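Local coordinates for protein endo-1,4-beta-xylanase (Bacteroides thetaiotaomicron VPI-5482, PDB 3KST) that probably hydrolyses O-glycosidic bonds in xylan-type polysaccharides as a calcium-containing member of glycoside hydrolase family 43, at residues N20-Y28 with W270-Y281; W181-G191 with Y205-G216. All coordinates share one frame; numbering follows the deposited sequence. Where two conformers were deposited one is given.

Contact 1: residues N20-Y28 with W270-Y281; sequences NYLPIADPY and WSAAEIQPRTSY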
loop_
_atom_site.group_PDB
_atom_site.type_symbol
_atom_site.label_atom_id
_atom_site.label_comp_id
_atom_site.label_asym_id
_atom_site.label_seq_id
_atom_site.Cartn_x
_atom_site.Cartn_y
_atom_site.Cartn_z
ATOM N N ASN A 20 13.027 17.882 -2.673
ATOM C CA ASN A 20 12.006 18.125 -3.726
ATOM C C ASN A 20 11.174 16.878 -4.099
ATOM O O ASN A 20 10.528 16.853 -5.135
ATOM C CB ASN A 20 12.666 18.748 -4.987
ATOM C CG ASN A 20 13.128 20.187 -4.755
ATOM O OD1 ASN A 20 12.411 20.990 -4.150
ATOM N ND2 ASN A 20 14.307 20.532 -5.282
ATOM N N TYR A 21 11.192 15.847 -3.258
ATOM C CA TYR A 21 10.486 14.584 -3.497
ATOM C C TYR A 21 9.886 14.128 -2.195
ATOM O O TYR A 21 10.223 14.667 -1.152
ATOM C CB TYR A 21 11.477 13.512 -3.948
ATOM C CG TYR A 21 12.276 13.941 -5.103
ATOM C CD1 TYR A 21 13.479 14.626 -4.913
ATOM C CD2 TYR A 21 11.814 13.737 -6.419
ATOM C CE1 TYR A 21 14.206 15.092 -5.998
ATOM C CE2 TYR A 21 12.544 14.192 -7.508
ATOM C CZ TYR A 21 13.744 14.858 -7.296
ATOM O OH TYR A 21 14.480 15.286 -8.368
ATOM N N LEU A 22 9.001 13.144 -2.255
ATOM C CA LEU A 22 8.503 12.470 -1.041
ATOM C C LEU A 22 9.278 11.135 -1.068
ATOM O O LEU A 22 8.906 10.206 -1.807
ATOM C CB LEU A 22 6.987 12.313 -1.070
ATOM C CG LEU A 22 6.448 11.566 0.149
ATOM C CD1 LEU A 22 6.952 12.191 1.461
ATOM C CD2 LEU A 22 4.941 11.498 0.117
ATOM N N PRO A 23 10.353 11.029 -0.257
ATOM C CA PRO A 23 11.314 9.966 -0.441
ATOM C C PRO A 23 10.951 8.596 0.136
ATOM O O PRO A 23 11.705 8.039 0.948
ATOM C CB PRO A 23 12.566 10.570 0.200
ATOM C CG PRO A 23 12.037 11.307 1.347
ATOM C CD PRO A 23 10.745 11.900 0.888
ATOM N N ILE A 24 9.835 8.041 -0.319
ATOM C CA ILE A 24 9.388 6.681 0.099
ATOM C C ILE A 24 8.937 5.863 -1.113
ATOM O O ILE A 24 8.562 6.422 -2.162
ATOM C CB ILE A 24 8.208 6.711 1.119
ATOM C CG1 ILE A 24 6.976 7.466 0.546
ATOM C CG2 ILE A 24 8.651 7.362 2.444
ATOM C CD1 ILE A 24 5.774 7.590 1.481
ATOM N N ALA A 25 8.985 4.540 -0.942
ATOM C CA ALA A 25 8.422 3.580 -1.886
ATOM C C ALA A 25 7.175 2.975 -1.209
ATOM O O ALA A 25 6.906 3.205 -0.023
ATOM C CB ALA A 25 9.437 2.493 -2.236
ATOM N N ASP A 26 6.428 2.206 -1.984
ATOM C CA ASP A 26 5.239 1.469 -1.522
ATOM C C ASP A 26 4.299 2.330 -0.653
ATOM O O ASP A 26 3.881 1.888 0.448
ATOM C CB ASP A 26 5.749 0.252 -0.727
ATOM C CG ASP A 26 6.795 -0.582 -1.485
ATOM O OD1 ASP A 26 6.712 -0.727 -2.746
ATOM O OD2 ASP A 26 7.696 -1.142 -0.817
ATOM N N PRO A 27 4.025 3.587 -1.093
ATOM C CA PRO A 27 3.285 4.514 -0.262
ATOM C C PRO A 27 1.841 4.179 0.103
ATOM O O PRO A 27 1.113 3.502 -0.647
ATOM C CB PRO A 27 3.349 5.828 -1.089
ATOM C CG PRO A 27 3.298 5.328 -2.475
ATOM C CD PRO A 27 4.311 4.224 -2.397
ATOM N N TYR A 28 1.479 4.632 1.304
ATOM C CA TYR A 28 0.112 4.590 1.808
ATOM C C TYR A 28 -0.229 5.914 2.500
ATOM O O TYR A 28 0.561 6.381 3.317
ATOM C CB TYR A 28 -0.056 3.454 2.833
ATOM C CG TYR A 28 -1.486 3.301 3.253
ATOM C CD1 TYR A 28 -2.354 2.477 2.538
ATOM C CD2 TYR A 28 -2.007 4.052 4.334
ATOM C CE1 TYR A 28 -3.732 2.370 2.911
ATOM C CE2 TYR A 28 -3.364 3.937 4.715
ATOM C CZ TYR A 28 -4.209 3.119 4.010
ATOM O OH TYR A 28 -5.525 3.043 4.382
ATOM N N TRP A 270 13.711 6.670 -9.379
ATOM C CA TRP A 270 14.358 7.973 -9.226
ATOM C C TRP A 270 14.365 8.742 -10.554
ATOM O O TRP A 270 14.066 9.929 -10.582
ATOM C CB TRP A 270 15.767 7.818 -8.672
ATOM C CG TRP A 270 16.513 9.065 -8.661
ATOM C CD1 TRP A 270 17.513 9.401 -9.505
ATOM C CD2 TRP A 270 16.273 10.219 -7.835
ATOM N NE1 TRP A 270 17.951 10.664 -9.242
ATOM C CE2 TRP A 270 17.201 11.197 -8.228
ATOM C CE3 TRP A 270 15.380 10.510 -6.791
ATOM C CZ2 TRP A 270 17.264 12.462 -7.626
ATOM C CZ3 TRP A 270 15.436 11.756 -6.201
ATOM C CH2 TRP A 270 16.398 12.718 -6.620
ATOM N N SER A 271 14.631 8.038 -11.643
ATOM C CA SER A 271 14.677 8.627 -12.990
ATOM C C SER A 271 14.771 7.477 -13.981
ATOM O O SER A 271 14.862 6.325 -13.562
ATOM C CB SER A 271 15.952 9.469 -13.114
ATOM O OG SER A 271 17.078 8.624 -12.977
ATOM N N ALA A 272 14.795 7.778 -15.285
ATOM C CA ALA A 272 14.988 6.748 -16.322
ATOM C C ALA A 272 16.341 6.000 -16.227
ATOM O O ALA A 272 16.423 4.835 -16.640
ATOM C CB ALA A 272 14.837 7.360 -17.739
ATOM N N ALA A 273 17.382 6.658 -15.689
ATOM C CA ALA A 273 18.742 6.078 -15.551
ATOM C C ALA A 273 18.996 5.243 -14.287
ATOM O O ALA A 273 19.772 4.281 -14.312
ATOM C CB ALA A 273 19.791 7.207 -15.627
ATOM N N GLU A 274 18.320 5.596 -13.197
ATOM C CA GLU A 274 18.577 5.038 -11.880
ATOM C C GLU A 274 17.259 4.666 -11.179
ATOM O O GLU A 274 16.331 5.464 -11.166
ATOM C CB GLU A 274 19.326 6.144 -11.124
ATOM C CG GLU A 274 19.638 5.917 -9.659
ATOM C CD GLU A 274 20.602 4.777 -9.362
ATOM O OE1 GLU A 274 21.374 4.378 -10.282
ATOM O OE2 GLU A 274 20.585 4.305 -8.182
ATOM N N ILE A 275 17.181 3.470 -10.611
ATOM C CA ILE A 275 15.992 3.059 -9.845
ATOM C C ILE A 275 15.964 3.758 -8.486
ATOM O O ILE A 275 14.935 4.348 -8.106
ATOM C CB ILE A 275 15.954 1.546 -9.592
ATOM C CG1 ILE A 275 15.773 0.780 -10.898
ATOM C CG2 ILE A 275 14.832 1.160 -8.600
ATOM C CD1 ILE A 275 16.018 -0.670 -10.763
ATOM N N GLN A 276 17.091 3.691 -7.772
ATOM C CA GLN A 276 17.178 4.205 -6.401
ATOM C C GLN A 276 17.560 5.678 -6.247
ATOM O O GLN A 276 18.510 6.123 -6.881
ATOM C CB GLN A 276 18.217 3.466 -5.572
ATOM C CG GLN A 276 18.030 2.023 -5.341
ATOM C CD GLN A 276 19.066 1.522 -4.342
ATOM O OE1 GLN A 276 19.022 1.856 -3.146
ATOM N NE2 GLN A 276 20.018 0.736 -4.828
ATOM N N PRO A 277 16.931 6.401 -5.304
ATOM C CA PRO A 277 15.887 5.958 -4.394
ATOM C C PRO A 277 14.525 6.179 -5.048
ATOM O O PRO A 277 14.325 7.184 -5.740
ATOM C CB PRO A 277 16.094 6.848 -3.162
ATOM C CG PRO A 277 16.642 8.108 -3.690
ATOM C CD PRO A 277 17.329 7.794 -5.009
ATOM N N ARG A 278 13.610 5.226 -4.910
ATOM C CA ARG A 278 12.237 5.469 -5.359
ATOM C C ARG A 278 11.600 6.584 -4.497
ATOM O O ARG A 278 11.927 6.739 -3.302
ATOM C CB ARG A 278 11.405 4.193 -5.316
ATOM C CG ARG A 278 11.864 3.136 -6.331
ATOM C CD ARG A 278 11.212 1.791 -6.076
ATOM N NE ARG A 278 11.700 1.257 -4.794
ATOM C CZ ARG A 278 11.134 0.272 -4.083
ATOM N NH1 ARG A 278 10.019 -0.340 -4.494
ATOM N NH2 ARG A 278 11.702 -0.092 -2.931
ATOM N N THR A 279 10.721 7.360 -5.125
ATOM C CA THR A 279 9.991 8.463 -4.491
ATOM C C THR A 279 8.540 8.395 -4.921
ATOM O O THR A 279 8.213 7.710 -5.893
ATOM C CB THR A 279 10.625 9.836 -4.801
ATOM O OG1 THR A 279 10.230 10.280 -6.108
ATOM C CG2 THR A 279 12.174 9.779 -4.696
ATOM N N SER A 280 7.664 9.099 -4.199
ATOM C CA SER A 280 6.229 8.985 -4.403
ATOM C C SER A 280 5.559 10.208 -4.993
ATOM O O SER A 280 6.057 11.323 -4.859
ATOM C CB SER A 280 5.563 8.518 -3.114
ATOM O OG SER A 280 5.911 7.161 -2.888
ATOM N N TYR A 281 4.444 9.940 -5.663
ATOM C CA TYR A 281 3.666 10.889 -6.486
ATOM C C TYR A 281 2.171 10.612 -6.309
ATOM O O TYR A 281 1.782 9.546 -5.839
ATOM C CB TYR A 281 4.038 10.718 -7.966
ATOM C CG TYR A 281 5.501 11.000 -8.257
ATOM C CD1 TYR A 281 5.932 12.300 -8.488
ATOM C CD2 TYR A 281 6.461 9.974 -8.255
ATOM C CE1 TYR A 281 7.268 12.580 -8.722
ATOM C CE2 TYR A 281 7.804 10.227 -8.481
ATOM C CZ TYR A 281 8.206 11.563 -8.708
ATOM O OH TYR A 281 9.525 11.835 -8.946
HETATM O O HOH W 1 8.591 12.231 -5.164
HETATM O O HOH W 2 13.322 5.771 -1.069
HETATM O O HOH W 3 7.772 -2.287 -4.678
HETATM O O HOH W 4 9.665 -2.362 -2.148
#
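Ser280 grips the 20-28 segment twice, with its backbone and with its side chain. Its N donates to Leu22 O at 2.9 Å, in the carbonyl plane. Leu22 O also accepts from Ile24 N, a bond that closes an inverse gamma turn centred on Pro23, so one carbonyl serves two donors. Ser280 OG donates to Ile24 O at 2.8 Å, standing well above that carbonyl plane. The hydroxyl is placed there by a chi1 of -71°, which sets OG beside its own backbone N; Pro27 CG packs against Ser280 OG at 3.2 Å. Water 1 bridges the two segments: it accepts from Leu22 N, donates to Ser280 O and bonds Thr279 OG1. Further out, Trp270 lays CZ3 over the centre of one Tyr21 ring face, the planes inclined at 52°, while Tyr281 OH lies at the Tyr21 ring edge.

Arg278 spreads its guanidinium over Ala25, with CZ 3.4 Å from Ala25 CB, and makes a cation-pi contact with Tyr210. The salt bridge from Arg278 NH1 to Asp26 OD1 is long, at 3.8 Å. The contact joins the first and last blades of the family's five-bladed beta-propeller. Its chemistry implies that Asp26, the predicted proton acceptor, is positioned by Thr41, bonded to OD2, and by waters 3 and 4, which bridge OD1 and OD2 respectively to Arg278 NH1, weakly for water 3.

Contact 2: residues W181-G191 with Y205-G216; sequences WELLQGKVAEG and YSANHYENKGYG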
loop_
_atom_site.group_PDB
_atom_site.type_symbol
_atom_site.label_atom_id
_atom_site.label_comp_id
_atom_site.label_asym_id
_atom_site.label_seq_id
_atom_site.Cartn_x
_atom_site.Cartn_y
_atom_site.Cartn_z
ATOM N N TRP A 181 1.325 -7.778 -19.976
ATOM C CA TRP A 181 1.794 -6.590 -19.226
ATOM C C TRP A 181 2.270 -6.936 -17.818
ATOM O O TRP A 181 3.103 -6.216 -17.271
ATOM C CB TRP A 181 0.743 -5.477 -19.151
ATOM C CG TRP A 181 -0.361 -5.629 -18.107
ATOM C CD1 TRP A 181 -1.611 -6.157 -18.291
ATOM C CD2 TRP A 181 -0.302 -5.225 -16.730
ATOM N NE1 TRP A 181 -2.315 -6.131 -17.117
ATOM C CE2 TRP A 181 -1.552 -5.546 -16.147
ATOM C CE3 TRP A 181 0.701 -4.639 -15.926
ATOM C CZ2 TRP A 181 -1.831 -5.307 -14.789
ATOM C CZ3 TRP A 181 0.421 -4.379 -14.594
ATOM C CH2 TRP A 181 -0.838 -4.712 -14.038
ATOM N N GLU A 182 1.725 -8.026 -17.258
ATOM C CA GLU A 182 2.090 -8.543 -15.926
ATOM C C GLU A 182 3.323 -9.459 -15.904
ATOM O O GLU A 182 3.709 -9.896 -14.828
ATOM C CB GLU A 182 0.927 -9.394 -15.354
ATOM C CG GLU A 182 -0.383 -8.681 -15.210
ATOM C CD GLU A 182 -1.544 -9.592 -14.870
ATOM O OE1 GLU A 182 -1.515 -10.810 -15.214
ATOM O OE2 GLU A 182 -2.522 -9.055 -14.313
ATOM N N LEU A 183 3.888 -9.793 -17.067
ATOM C CA LEU A 183 5.018 -10.691 -17.215
ATOM C C LEU A 183 6.159 -10.052 -18.038
ATOM O O LEU A 183 6.749 -10.693 -18.920
ATOM C CB LEU A 183 4.534 -12.020 -17.848
ATOM C CG LEU A 183 3.453 -12.786 -17.051
ATOM C CD1 LEU A 183 2.835 -13.910 -17.874
ATOM C CD2 LEU A 183 4.031 -13.303 -15.760
ATOM N N LEU A 184 6.443 -8.779 -17.759
ATOM C CA LEU A 184 7.607 -8.107 -18.318
ATOM C C LEU A 184 8.894 -8.572 -17.608
ATOM O O LEU A 184 9.931 -8.715 -18.256
ATOM C CB LEU A 184 7.444 -6.588 -18.267
ATOM C CG LEU A 184 6.393 -5.920 -19.153
ATOM C CD1 LEU A 184 6.167 -4.468 -18.702
ATOM C CD2 LEU A 184 6.770 -5.960 -20.656
ATOM N N GLN A 185 8.846 -8.801 -16.288
ATOM C CA GLN A 185 10.011 -9.269 -15.537
ATOM C C GLN A 185 9.564 -10.082 -14.322
ATOM O O GLN A 185 8.787 -9.584 -13.526
ATOM C CB GLN A 185 10.871 -8.089 -15.097
ATOM C CG GLN A 185 12.106 -8.470 -14.349
ATOM C CD GLN A 185 13.028 -7.289 -14.052
ATOM O OE1 GLN A 185 13.061 -6.299 -14.789
ATOM N NE2 GLN A 185 13.796 -7.403 -12.980
ATOM N N GLY A 186 10.040 -11.320 -14.205
ATOM C CA GLY A 186 9.648 -12.185 -13.107
ATOM C C GLY A 186 8.185 -12.575 -13.207
ATOM O O GLY A 186 7.552 -12.398 -14.244
ATOM N N LYS A 187 7.658 -13.119 -12.108
ATOM C CA LYS A 187 6.249 -13.529 -12.007
ATOM C C LYS A 187 5.806 -12.931 -10.674
ATOM O O LYS A 187 6.032 -13.518 -9.620
ATOM C CB LYS A 187 6.138 -15.048 -12.049
ATOM C CG LYS A 187 4.717 -15.518 -12.114
ATOM C CD LYS A 187 4.595 -17.027 -12.246
ATOM C CE LYS A 187 3.149 -17.418 -12.427
ATOM N NZ LYS A 187 2.912 -18.839 -12.765
ATOM N N VAL A 188 5.207 -11.736 -10.743
ATOM C CA VAL A 188 4.891 -10.931 -9.560
ATOM C C VAL A 188 3.555 -10.203 -9.638
ATOM O O VAL A 188 3.335 -9.472 -10.593
ATOM C CB VAL A 188 5.991 -9.825 -9.359
ATOM C CG1 VAL A 188 5.640 -8.848 -8.190
ATOM C CG2 VAL A 188 7.383 -10.448 -9.144
ATOM N N ALA A 189 2.684 -10.445 -8.658
ATOM C CA ALA A 189 1.427 -9.732 -8.444
ATOM C C ALA A 189 1.562 -9.382 -6.950
ATOM O O ALA A 189 1.852 -10.264 -6.112
ATOM C CB ALA A 189 0.242 -10.618 -8.694
ATOM N N GLU A 190 1.434 -8.110 -6.611
ATOM C CA GLU A 190 1.709 -7.660 -5.239
ATOM C C GLU A 190 1.107 -6.293 -4.962
ATOM O O GLU A 190 0.358 -5.755 -5.800
ATOM C CB GLU A 190 3.233 -7.637 -4.999
ATOM C CG GLU A 190 4.009 -6.592 -5.829
ATOM C CD GLU A 190 5.536 -6.624 -5.612
ATOM O OE1 GLU A 190 6.074 -7.629 -5.089
ATOM O OE2 GLU A 190 6.189 -5.625 -5.984
ATOM N N GLY A 191 1.439 -5.745 -3.783
ATOM C CA GLY A 191 0.958 -4.453 -3.340
ATOM C C GLY A 191 -0.553 -4.307 -3.439
ATOM O O GLY A 191 -1.017 -3.349 -4.041
ATOM N N TYR A 205 -3.879 -3.817 -7.644
ATOM C CA TYR A 205 -2.576 -4.430 -7.413
ATOM C C TYR A 205 -1.523 -3.996 -8.403
ATOM O O TYR A 205 -1.858 -3.413 -9.457
ATOM C CB TYR A 205 -2.748 -5.981 -7.485
ATOM C CG TYR A 205 -3.158 -6.475 -8.863
ATOM C CD1 TYR A 205 -4.512 -6.589 -9.219
ATOM C CD2 TYR A 205 -2.187 -6.817 -9.823
ATOM C CE1 TYR A 205 -4.884 -7.028 -10.524
ATOM C CE2 TYR A 205 -2.555 -7.245 -11.131
ATOM C CZ TYR A 205 -3.909 -7.363 -11.450
ATOM O OH TYR A 205 -4.301 -7.752 -12.714
ATOM N N SER A 206 -0.274 -4.319 -8.074
ATOM C CA SER A 206 0.868 -4.073 -8.962
ATOM C C SER A 206 1.453 -5.392 -9.498
ATOM O O SER A 206 1.410 -6.417 -8.821
ATOM C CB SER A 206 1.953 -3.278 -8.235
ATOM O OG SER A 206 1.477 -2.043 -7.723
ATOM N N ALA A 207 1.968 -5.372 -10.731
ATOM C CA ALA A 207 2.639 -6.533 -11.333
ATOM C C ALA A 207 4.012 -6.166 -11.888
ATOM O O ALA A 207 4.259 -4.985 -12.215
ATOM C CB ALA A 207 1.741 -7.222 -12.404
ATOM N N ASN A 208 4.868 -7.196 -11.955
ATOM C CA ASN A 208 6.287 -7.181 -12.366
ATOM C C ASN A 208 7.201 -6.883 -11.219
ATOM O O ASN A 208 6.760 -6.339 -10.185
ATOM C CB ASN A 208 6.581 -6.236 -13.539
ATOM C CG ASN A 208 5.820 -6.616 -14.738
ATOM O OD1 ASN A 208 6.067 -7.682 -15.310
ATOM N ND2 ASN A 208 4.854 -5.783 -15.126
ATOM N N HIS A 209 8.456 -7.326 -11.350
ATOM C CA HIS A 209 9.496 -6.956 -10.378
ATOM C C HIS A 209 9.534 -5.414 -10.348
ATOM O O HIS A 209 9.524 -4.779 -11.399
ATOM C CB HIS A 209 10.858 -7.482 -10.827
ATOM C CG HIS A 209 11.888 -7.494 -9.747
ATOM N ND1 HIS A 209 12.442 -6.349 -9.225
ATOM C CD2 HIS A 209 12.504 -8.527 -9.120
ATOM C CE1 HIS A 209 13.325 -6.669 -8.297
ATOM N NE2 HIS A 209 13.400 -7.985 -8.232
ATOM N N TYR A 210 9.573 -4.817 -9.159
ATOM C CA TYR A 210 9.557 -3.333 -9.014
ATOM C C TYR A 210 10.679 -2.621 -9.792
ATOM O O TYR A 210 10.535 -1.452 -10.179
ATOM C CB TYR A 210 9.537 -2.899 -7.536
ATOM C CG TYR A 210 10.850 -2.951 -6.816
ATOM C CD1 TYR A 210 11.761 -1.863 -6.892
ATOM C CD2 TYR A 210 11.215 -4.061 -6.064
ATOM C CE1 TYR A 210 13.004 -1.897 -6.227
ATOM C CE2 TYR A 210 12.469 -4.111 -5.390
ATOM C CZ TYR A 210 13.341 -3.025 -5.474
ATOM O OH TYR A 210 14.541 -3.076 -4.811
ATOM N N GLU A 211 11.802 -3.322 -9.982
ATOM C CA GLU A 211 12.937 -2.797 -10.738
ATOM C C GLU A 211 12.668 -2.588 -12.220
ATOM O O GLU A 211 13.414 -1.869 -12.865
ATOM C CB GLU A 211 14.161 -3.680 -10.537
ATOM C CG GLU A 211 14.719 -3.575 -9.106
ATOM C CD GLU A 211 16.017 -4.334 -8.890
ATOM O OE1 GLU A 211 16.475 -5.086 -9.797
ATOM O OE2 GLU A 211 16.588 -4.158 -7.787
ATOM N N ASN A 212 11.629 -3.217 -12.765
ATOM C CA ASN A 212 11.308 -3.060 -14.182
ATOM C C ASN A 212 10.663 -1.711 -14.437
ATOM O O ASN A 212 9.784 -1.294 -13.675
ATOM C CB ASN A 212 10.357 -4.163 -14.664
ATOM C CG ASN A 212 10.406 -4.338 -16.159
ATOM O OD1 ASN A 212 9.600 -3.776 -16.863
ATOM N ND2 ASN A 212 11.390 -5.092 -16.645
ATOM N N LYS A 213 11.035 -1.029 -15.529
ATOM C CA LYS A 213 10.365 0.244 -15.884
ATOM C C LYS A 213 8.864 0.094 -16.130
ATOM O O LYS A 213 8.145 1.078 -16.057
ATOM C CB LYS A 213 11.018 0.943 -17.102
ATOM C CG LYS A 213 12.390 1.425 -16.824
ATOM C CD LYS A 213 13.050 1.884 -18.104
ATOM C CE LYS A 213 14.430 2.400 -17.857
ATOM N NZ LYS A 213 15.099 2.633 -19.149
ATOM N N GLY A 214 8.446 -1.138 -16.473
ATOM C CA GLY A 214 7.080 -1.546 -16.700
ATOM C C GLY A 214 6.300 -2.029 -15.494
ATOM O O GLY A 214 5.168 -2.582 -15.672
ATOM N N TYR A 215 6.856 -1.846 -14.284
ATOM C CA TYR A 215 6.063 -2.020 -13.045
ATOM C C TYR A 215 4.785 -1.206 -13.283
ATOM O O TYR A 215 4.851 -0.051 -13.786
ATOM C CB TYR A 215 6.791 -1.455 -11.828
ATOM C CG TYR A 215 6.352 -1.942 -10.448
ATOM C CD1 TYR A 215 6.233 -3.305 -10.154
ATOM C CD2 TYR A 215 6.219 -1.048 -9.393
ATOM C CE1 TYR A 215 5.891 -3.759 -8.853
ATOM C CE2 TYR A 215 5.870 -1.489 -8.088
ATOM C CZ TYR A 215 5.713 -2.845 -7.841
ATOM O OH TYR A 215 5.395 -3.265 -6.587
ATOM N N GLY A 216 3.632 -1.802 -12.976
ATOM C CA GLY A 216 2.363 -1.151 -13.217
ATOM C C GLY A 216 1.227 -1.627 -12.352
ATOM O O GLY A 216 1.343 -2.652 -11.696
HETATM O O HOH W 5 16.378 -5.956 -12.294
HETATM O O HOH W 6 8.652 -6.437 -6.754
HETATM O O HOH W 7 -0.369 -1.594 -5.938
#
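Asn208 and Trp181 meet through a nearly straight hydrogen bond: Asn208 ND2 donates to Trp181 O at 2.8 Å, in both the amide and carbonyl planes. The other end of the amide takes two backbone donors. Leu184 N, at 2.7 Å, and Gln185 N reach Asn208 OD1 from the same face of its plane, so this side chain ties down the backbone of residues 181-185. A bond between two side-chain amides is also nearly straight: Asn212 ND2 donates to a lone pair of Gln185 OE1 at 2.8 Å, the two amide planes 83° apart.

Two tyrosine hydroxyls donate to carboxylates. Tyr205 OH reaches Glu182 OE2 at 2.7 Å, nearly along the C-O axis. Tyr215 OH gives a 2.6 Å bond to the anti lone pair of Glu190 OE2, with ring and carboxylate planes almost perpendicular. Water 6 donates to the same oxygen, and Asn152 ND2 bonds OE1. Glu190, the predicted proton donor, is thus fixed at both oxygens.

The backbones pair as antiparallel strands. Glu190 and Ser206 exchange two N-H to O bonds of 2.8 Å, and Asn208 N adds one to Val188 O. Apolar packing is slighter: Trp181 CZ3 lies 3.8 Å from Ala207 CB.

The pairing belongs to the hairpin of strands 189-197 and 200-207. Strand 216-222 flanks it on the 200-207 side. Ala189 and Tyr205 also touch Ile175 of strand 172-175, in the preceding four-stranded sheet.

From the N terminus, residues 20-28 enter strand 27-32 and wait for their partner until 270-281, which runs into strand 279-287. Contact 1 therefore closes a loop of 241 residues and ties the first propeller blade (27-32 to 60-69) to the last (250-256 to 293-305), near the ring closure. Contact 2 lies wholly within that span. It closes a short loop of 13 residues, the hairpin between 181-191 and 205-216, in the blade of strands 189-197 to 230-231. The two do not cross. They do touch: Tyr210 packs on Arg278, and Ile275 on Glu211. Each carries one predicted catalytic residue, and Asp26 of contact 1 lies about 6 Å from the calcium ion.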